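Local coordinates for protein beta 1-3 glucanase (Clostridium beijerinckii NCIMB 8052, PDB 5H4E) that probably hydrolyses beta-1,3-glucosidic linkages in beta-1,3-glucans, being a bacterial glycoside hydrolase of family GH64, at residues 191-195 with 196-200; 329-332 with 333-336; 302-305 with 306-310. All coordinates share one frame; numbering follows the deposited sequence.

Contact 1: 191-195 with 196-200; sequences NSVPA and EFKSL
Phe197 and Lys198 return their backbone amides to the carbonyl oxygens of Pro194 and Ala195, three residues back in each case. The bond from Phe197 N to Pro194 O is 2.9 Å long, and that from Lys198 N to Ala195 O is 3.2 Å. Both donors stand above the plane of the carbonyl they meet, 64° out of it for the second. One residue further on, a water takes over the bonding: it donates to Ala195 O at 2.6 Å and accepts from Ser199 N at 3.0 Å, bridging a span of four residues that direct bonding does not close.

The lysine side chain adds a weak polar link. Lys198 CG lies beside Pro194 O, and the chain then bends at its last torsion (chi4 79°), which brings Lys198 NZ to 3.2 Å from Val193 O. The ammonium thus sits near a carbonyl that precedes the turn.

The apolar contacts centre on Val193 CG2. In the crowded position between the backbone N and the carbonyl carbon, it meets Phe197 CB at 3.6 Å, the valine and phenylalanine side chains crossing at about a right angle, and Lys198 CG lies 3.8 Å from the same Val193 CG2. Pro194 adds a looser touch, CD to Phe197 CD2 at 4.3 Å, while Pro194 O lies at the edge of the Phe197 ring, near its plane. Outside these segments the ring is met by Phe216, by Tyr225 edge-to-face and by Phe333, which ties it to helix 332-339.

Val193 is the first residue to leave the helical conformation after helix 182-192, and the chain then forms two overlapping beta turns with i to i+3 bonds, which make up the short, weakly bonded helix 195-198.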
loop_
_atom_site.group_PDB
_atom_site.type_symbol
_atom_site.label_atom_id
_atom_site.label_comp_id
_atom_site.label_asym_id
_atom_site.label_seq_id
_atom_site.Cartn_x
_atom_site.Cartn_y
_atom_site.Cartn_z
ATOM N N ASN A 191 9.413 7.686 19.771
ATOM C CA ASN A 191 8.892 8.082 21.077
ATOM C C ASN A 191 7.452 7.649 21.344
ATOM O O ASN A 191 7.042 7.531 22.495
ATOM C CB ASN A 191 9.001 9.599 21.237
ATOM C CG ASN A 191 10.436 10.056 21.430
ATOM O OD1 ASN A 191 11.165 9.495 22.248
ATOM N ND2 ASN A 191 10.854 11.066 20.670
ATOM N N SER A 192 6.685 7.407 20.285
ATOM C CA SER A 192 5.256 7.113 20.429
ATOM C C SER A 192 4.906 5.635 20.633
ATOM O O SER A 192 4.188 5.299 21.567
ATOM C CB SER A 192 4.493 7.645 19.204
ATOM O OG SER A 192 3.131 7.247 19.237
ATOM N N VAL A 193 5.406 4.758 19.770
ATOM C CA VAL A 193 4.874 3.407 19.698
ATOM C C VAL A 193 5.306 2.547 20.877
ATOM O O VAL A 193 6.340 2.813 21.502
ATOM C CB VAL A 193 5.287 2.701 18.376
ATOM C CG1 VAL A 193 4.701 3.440 17.177
ATOM C CG2 VAL A 193 6.795 2.580 18.271
ATOM N N PRO A 194 4.498 1.522 21.193
ATOM C CA PRO A 194 4.863 0.531 22.205
ATOM C C PRO A 194 6.173 -0.165 21.861
ATOM O O PRO A 194 6.607 -0.142 20.703
ATOM C CB PRO A 194 3.688 -0.454 22.172
ATOM C CG PRO A 194 2.539 0.344 21.661
ATOM C CD PRO A 194 3.137 1.291 20.666
ATOM N N ALA A 195 6.799 -0.766 22.865
ATOM C CA ALA A 195 8.125 -1.356 22.706
ATOM C C ALA A 195 8.248 -2.289 21.507
ATOM O O ALA A 195 9.250 -2.253 20.809
ATOM C CB ALA A 195 8.521 -2.101 23.980
ATOM N N GLU A 196 7.241 -3.129 21.269
ATOM C CA GLU A 196 7.310 -4.101 20.172
ATOM C C GLU A 196 7.495 -3.449 18.800
ATOM O O GLU A 196 8.008 -4.074 17.870
ATOM C CB GLU A 196 6.047 -4.974 20.142
ATOM C CG GLU A 196 5.855 -5.835 21.373
ATOM C CD GLU A 196 4.981 -5.174 22.432
ATOM O OE1 GLU A 196 4.796 -3.941 22.395
ATOM O OE2 GLU A 196 4.466 -5.901 23.306
ATOM N N PHE A 197 7.074 -2.194 18.669
ATOM C CA PHE A 197 7.087 -1.531 17.365
ATOM C C PHE A 197 8.269 -0.609 17.139
ATOM O O PHE A 197 8.461 -0.127 16.025
ATOM C CB PHE A 197 5.796 -0.734 17.178
ATOM C CG PHE A 197 4.593 -1.599 17.012
ATOM C CD1 PHE A 197 4.177 -1.986 15.748
ATOM C CD2 PHE A 197 3.896 -2.050 18.121
ATOM C CE1 PHE A 197 3.079 -2.802 15.584
ATOM C CE2 PHE A 197 2.795 -2.874 17.970
ATOM C CZ PHE A 197 2.383 -3.246 16.692
ATOM N N LYS A 198 9.061 -0.370 18.182
ATOM C CA LYS A 198 10.108 0.649 18.120
ATOM C C LYS A 198 11.252 0.303 17.164
ATOM O O LYS A 198 11.758 1.182 16.459
ATOM C CB LYS A 198 10.676 0.918 19.523
ATOM C CG LYS A 198 9.714 1.656 20.451
ATOM C CD LYS A 198 10.463 2.276 21.630
ATOM C CE LYS A 198 9.526 3.070 22.544
ATOM N NZ LYS A 198 8.786 2.160 23.435
ATOM N N SER A 199 11.671 -0.960 17.132
ATOM C CA SER A 199 12.854 -1.305 16.334
ATOM C C SER A 199 12.517 -1.482 14.856
ATOM O O SER A 199 13.373 -1.868 14.064
ATOM C CB SER A 199 13.535 -2.571 16.870
ATOM O OG SER A 199 12.776 -3.743 16.611
ATOM N N LEU A 200 11.276 -1.188 14.482
ATOM C CA LEU A 200 10.921 -1.135 13.065
ATOM C C LEU A 200 11.645 0.021 12.390
ATOM O O LEU A 200 11.794 0.042 11.167
ATOM C CB LEU A 200 9.403 -0.988 12.886
ATOM C CG LEU A 200 8.608 -2.225 13.305
ATOM C CD1 LEU A 200 7.078 -1.993 13.142
ATOM C CD2 LEU A 200 9.069 -3.473 12.545
HETATM O O HOH W 1 11.075 -3.109 19.204
#

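Contact 2: 329-332 with 333-336; sequences PANY and FAKF
Asn331 OD1 accepts a nearly straight 2.9 Å hydrogen bond from Ala334 N. The amide hydrogen does not arrive along a lone pair: Ala334 N stands 51° above the plane of the Asn331 carboxamide. With CG anti to the backbone N (chi1 -163°), the carboxamide folds over the first turn of the helix and puts Asn331 OD1 within 3.4 Å of Phe333 CB. The same oxygen lies at the edge of the Phe333 ring, near its plane. The two side chains run alongside each other in the same direction, amide and ring planes 41° apart. Ala334 CB lies over one face of the carboxamide, 3.6 Å from Asn331 CG.

Asn331 is the N-cap of helix 332-339, using its side-chain oxygen to satisfy an amide of the first turn that has no preceding helical carbonyl to bind. Its other amide atom, ND2, donates to Asn308 OD1 on helix 294-309, so the flat group is anchored at both polar ends and its orientation is fixed. The backbone just before the helix is also bent at Asn331, the centre of an inverse gamma turn that a weak bond from Tyr332 N to Ala330 O closes.

The backbone carbonyls take up the regular helical pattern at once. Lys335 N reaches Asn331 O at 3.0 Å, nearly straight and in the carbonyl plane, and Phe336 N bonds to Tyr332 O one step later. Lys335 CB lies 3.8 Å from both Asn331 O and Tyr332 O, while the lysine chain, bent at chi2, carries NZ away to a salt bridge with Asp339. Phe336 turns its ring toward helix 182-192, meeting Tyr189 edge-to-face, and Tyr332 rests on Pro194 and Tyr225.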
loop_
_atom_site.group_PDB
_atom_site.type_symbol
_atom_site.label_atom_id
_atom_site.label_comp_id
_atom_site.label_asym_id
_atom_site.label_seq_id
_atom_site.Cartn_x
_atom_site.Cartn_y
_atom_site.Cartn_z
ATOM N N PRO A 329 -3.220 -6.145 21.702
ATOM C CA PRO A 329 -2.420 -5.845 20.511
ATOM C C PRO A 329 -3.207 -5.055 19.473
ATOM O O PRO A 329 -4.382 -5.317 19.243
ATOM C CB PRO A 329 -2.077 -7.232 19.975
ATOM C CG PRO A 329 -3.269 -8.048 20.322
ATOM C CD PRO A 329 -3.702 -7.539 21.690
ATOM N N ALA A 330 -2.540 -4.103 18.832
ATOM C CA ALA A 330 -3.140 -3.390 17.715
ATOM C C ALA A 330 -2.024 -3.000 16.765
ATOM O O ALA A 330 -0.848 -3.108 17.116
ATOM C CB ALA A 330 -3.896 -2.161 18.202
ATOM N N ASN A 331 -2.377 -2.541 15.574
ATOM C CA ASN A 331 -1.339 -2.148 14.618
ATOM C C ASN A 331 -0.888 -0.714 14.899
ATOM O O ASN A 331 -1.329 0.230 14.251
ATOM C CB ASN A 331 -1.837 -2.305 13.183
ATOM C CG ASN A 331 -0.711 -2.303 12.180
ATOM O OD1 ASN A 331 0.261 -1.585 12.355
ATOM N ND2 ASN A 331 -0.831 -3.120 11.127
ATOM N N TYR A 332 -0.010 -0.558 15.883
ATOM C CA TYR A 332 0.423 0.782 16.296
ATOM C C TYR A 332 1.279 1.486 15.244
ATOM O O TYR A 332 1.350 2.714 15.207
ATOM C CB TYR A 332 1.164 0.690 17.635
ATOM C CG TYR A 332 0.190 0.419 18.762
ATOM C CD1 TYR A 332 -0.645 1.435 19.230
ATOM C CD2 TYR A 332 0.055 -0.850 19.311
ATOM C CE1 TYR A 332 -1.556 1.208 20.249
ATOM C CE2 TYR A 332 -0.856 -1.090 20.356
ATOM C CZ TYR A 332 -1.661 -0.052 20.806
ATOM O OH TYR A 332 -2.569 -0.247 21.829
ATOM N N PHE A 333 1.911 0.706 14.384
ATOM C CA PHE A 333 2.531 1.265 13.177
ATOM C C PHE A 333 1.464 2.015 12.342
ATOM O O PHE A 333 1.616 3.202 12.041
ATOM C CB PHE A 333 3.210 0.143 12.377
ATOM C CG PHE A 333 3.724 0.556 11.010
ATOM C CD1 PHE A 333 2.911 0.452 9.885
ATOM C CD2 PHE A 333 5.029 1.020 10.852
ATOM C CE1 PHE A 333 3.375 0.824 8.620
ATOM C CE2 PHE A 333 5.511 1.391 9.585
ATOM C CZ PHE A 333 4.681 1.292 8.469
ATOM N N ALA A 334 0.375 1.332 12.006
ATOM C CA ALA A 334 -0.683 1.939 11.196
ATOM C C ALA A 334 -1.246 3.181 11.878
ATOM O O ALA A 334 -1.426 4.224 11.249
ATOM C CB ALA A 334 -1.802 0.936 10.931
ATOM N N LYS A 335 -1.530 3.051 13.168
ATOM C CA LYS A 335 -2.091 4.162 13.941
ATOM C C LYS A 335 -1.186 5.396 13.884
ATOM O O LYS A 335 -1.683 6.521 13.748
ATOM C CB LYS A 335 -2.337 3.723 15.383
ATOM C CG LYS A 335 -2.707 4.844 16.384
ATOM C CD LYS A 335 -3.963 5.653 16.015
ATOM C CE LYS A 335 -4.438 6.500 17.227
ATOM N NZ LYS A 335 -5.585 7.411 16.883
ATOM N N PHE A 336 0.133 5.204 13.954
ATOM C CA PHE A 336 1.028 6.358 13.852
ATOM C C PHE A 336 0.797 7.165 12.557
ATOM O O PHE A 336 0.746 8.404 12.585
ATOM C CB PHE A 336 2.510 5.949 13.933
ATOM C CG PHE A 336 3.432 7.137 14.060
ATOM C CD1 PHE A 336 4.069 7.666 12.954
ATOM C CD2 PHE A 336 3.601 7.763 15.289
ATOM C CE1 PHE A 336 4.893 8.788 13.068
ATOM C CE2 PHE A 336 4.418 8.872 15.415
ATOM C CZ PHE A 336 5.061 9.386 14.303
#

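Contact 3: 302-305 with 306-310; sequences QVCA and AFNRH
Arg309 lays its side chain along Ala305, one turn earlier in the helix. Arg309 N donates to Ala305 O at 2.9 Å, and the carbons CB, CG and CD of Arg309 follow the same carbonyl, CG standing 3.3 Å from Ala305 O. From CG to NE the chain is extended, and it carries the guanidinium back over the alanine methyl, so that Ala305 CB sits 3.8 Å above one face of the Arg309 group, offset toward the rim. The charged end is held by a salt bridge from NH2 to Asp352, and NH2 also donates to Val354 O.

Ala306 closes the step before. Its N donates to Gln302 O, and Ala306 CB lies 3.3 Å from that same Gln302 O, so the methyl and the amide meet one carbonyl together. These bonds belong to the last turns of helix 294-309, which ends in a Schellman motif: His310 takes a positive phi (50°), and its N bonds back to Phe307 O.

Val303 and Phe307 pack along another side of the helix. With CG1 anti to the backbone N (chi1 169°), the valine presents that methyl to the ring, Val303 CG1 lying 3.7 Å from Phe307 CE2 and the two side chains side by side. Phe307 N donates to Val303 O, and the ring continues outward onto Val282, Ile230 and Val233 of neighbouring helices.

Cys304 O accepts two hydrogen bonds, both from Asn308. Asn308 N approaches it in the carbonyl plane at 3.0 Å, whereas Asn308 ND2 comes from above that plane at 2.9 Å. Asn308 ND2 also donates to Val282 O and lies 3.7 Å from Cys304 SG.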
loop_
_atom_site.group_PDB
_atom_site.type_symbol
_atom_site.label_atom_id
_atom_site.label_comp_id
_atom_site.label_asym_id
_atom_site.label_seq_id
_atom_site.Cartn_x
_atom_site.Cartn_y
_atom_site.Cartn_z
ATOM N N GLN A 302 -13.237 -6.630 6.400
ATOM C CA GLN A 302 -13.719 -6.033 7.636
ATOM C C GLN A 302 -13.091 -6.700 8.851
ATOM O O GLN A 302 -12.695 -6.023 9.797
ATOM C CB GLN A 302 -15.230 -6.132 7.702
ATOM C CG GLN A 302 -15.915 -5.303 6.657
ATOM C CD GLN A 302 -16.207 -3.903 7.148
ATOM O OE1 GLN A 302 -15.933 -3.574 8.307
ATOM N NE2 GLN A 302 -16.795 -3.077 6.282
ATOM N N VAL A 303 -13.002 -8.024 8.826
ATOM C CA VAL A 303 -12.471 -8.763 9.969
ATOM C C VAL A 303 -10.974 -8.481 10.128
ATOM O O VAL A 303 -10.486 -8.206 11.226
ATOM C CB VAL A 303 -12.746 -10.281 9.820
ATOM C CG1 VAL A 303 -11.967 -11.080 10.843
ATOM C CG2 VAL A 303 -14.267 -10.554 9.954
ATOM N N CYS A 304 -10.241 -8.498 9.025
ATOM C CA CYS A 304 -8.822 -8.175 9.101
ATOM C C CYS A 304 -8.591 -6.766 9.669
ATOM O O CYS A 304 -7.779 -6.568 10.579
ATOM C CB CYS A 304 -8.177 -8.295 7.718
ATOM S SG CYS A 304 -6.406 -7.983 7.719
ATOM N N ALA A 305 -9.311 -5.792 9.126
ATOM C CA ALA A 305 -9.182 -4.412 9.587
ATOM C C ALA A 305 -9.551 -4.310 11.062
ATOM O O ALA A 305 -8.911 -3.576 11.812
ATOM C CB ALA A 305 -10.053 -3.479 8.752
ATOM N N ALA A 306 -10.567 -5.060 11.491
ATOM C CA ALA A 306 -11.004 -4.960 12.890
ATOM C C ALA A 306 -9.965 -5.562 13.843
ATOM O O ALA A 306 -9.768 -5.076 14.969
ATOM C CB ALA A 306 -12.365 -5.639 13.075
ATOM N N PHE A 307 -9.284 -6.610 13.394
ATOM C CA PHE A 307 -8.167 -7.136 14.167
ATOM C C PHE A 307 -7.065 -6.103 14.294
ATOM O O PHE A 307 -6.633 -5.811 15.407
ATOM C CB PHE A 307 -7.628 -8.425 13.553
ATOM C CG PHE A 307 -8.317 -9.658 14.065
ATOM C CD1 PHE A 307 -8.196 -10.027 15.396
ATOM C CD2 PHE A 307 -9.082 -10.453 13.219
ATOM C CE1 PHE A 307 -8.831 -11.174 15.881
ATOM C CE2 PHE A 307 -9.726 -11.594 13.707
ATOM C CZ PHE A 307 -9.584 -11.948 15.029
ATOM N N ASN A 308 -6.626 -5.520 13.178
ATOM C CA ASN A 308 -5.584 -4.498 13.246
ATOM C C ASN A 308 -5.949 -3.312 14.138
ATOM O O ASN A 308 -5.085 -2.740 14.817
ATOM C CB ASN A 308 -5.250 -3.976 11.850
ATOM C CG ASN A 308 -4.365 -4.928 11.088
ATOM O OD1 ASN A 308 -3.152 -4.949 11.283
ATOM N ND2 ASN A 308 -4.970 -5.755 10.252
ATOM N N ARG A 309 -7.229 -2.956 14.131
ATOM C CA ARG A 309 -7.726 -1.797 14.874
ATOM C C ARG A 309 -8.154 -2.152 16.302
ATOM O O ARG A 309 -8.531 -1.260 17.075
ATOM C CB ARG A 309 -8.901 -1.157 14.119
ATOM C CG ARG A 309 -8.497 -0.502 12.789
ATOM C CD ARG A 309 -9.707 -0.234 11.884
ATOM N NE ARG A 309 -9.315 0.443 10.649
ATOM C CZ ARG A 309 -10.102 0.582 9.583
ATOM N NH1 ARG A 309 -11.332 0.071 9.584
ATOM N NH2 ARG A 309 -9.650 1.216 8.502
ATOM N N HIS A 310 -8.047 -3.439 16.645
ATOM C CA HIS A 310 -8.485 -4.006 17.930
ATOM C C HIS A 310 -9.926 -3.594 18.272
ATOM O O HIS A 310 -10.183 -2.990 19.306
ATOM C CB HIS A 310 -7.525 -3.603 19.069
ATOM C CG HIS A 310 -7.674 -4.429 20.318
ATOM N ND1 HIS A 310 -6.687 -5.285 20.766
ATOM C CD2 HIS A 310 -8.678 -4.508 21.228
ATOM C CE1 HIS A 310 -7.080 -5.863 21.890
ATOM N NE2 HIS A 310 -8.282 -5.408 22.193
#

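Overall arrangement
The three contacts lie in a row with contact 2 in the middle. Its centre is about 10 Å from that of contact 1 and about 11 Å from that of contact 3, while the centres of contacts 1 and 3 lie about 20 Å apart and their nearest atoms about 8 Å. The junction with contact 1 is apolar packing: Phe197 CZ comes to 3.3 Å from Ala330 O, and Pro194 CD to 3.6 Å from Tyr332 CG. The junction with contact 3 is mainly polar, with probable hydrogen bonds of 2.8 Å from Asn331 N to Asn308 O and from His310 ND1 to Pro329 O. The end of helix 294-309 is thereby joined to the start of helix 332-339.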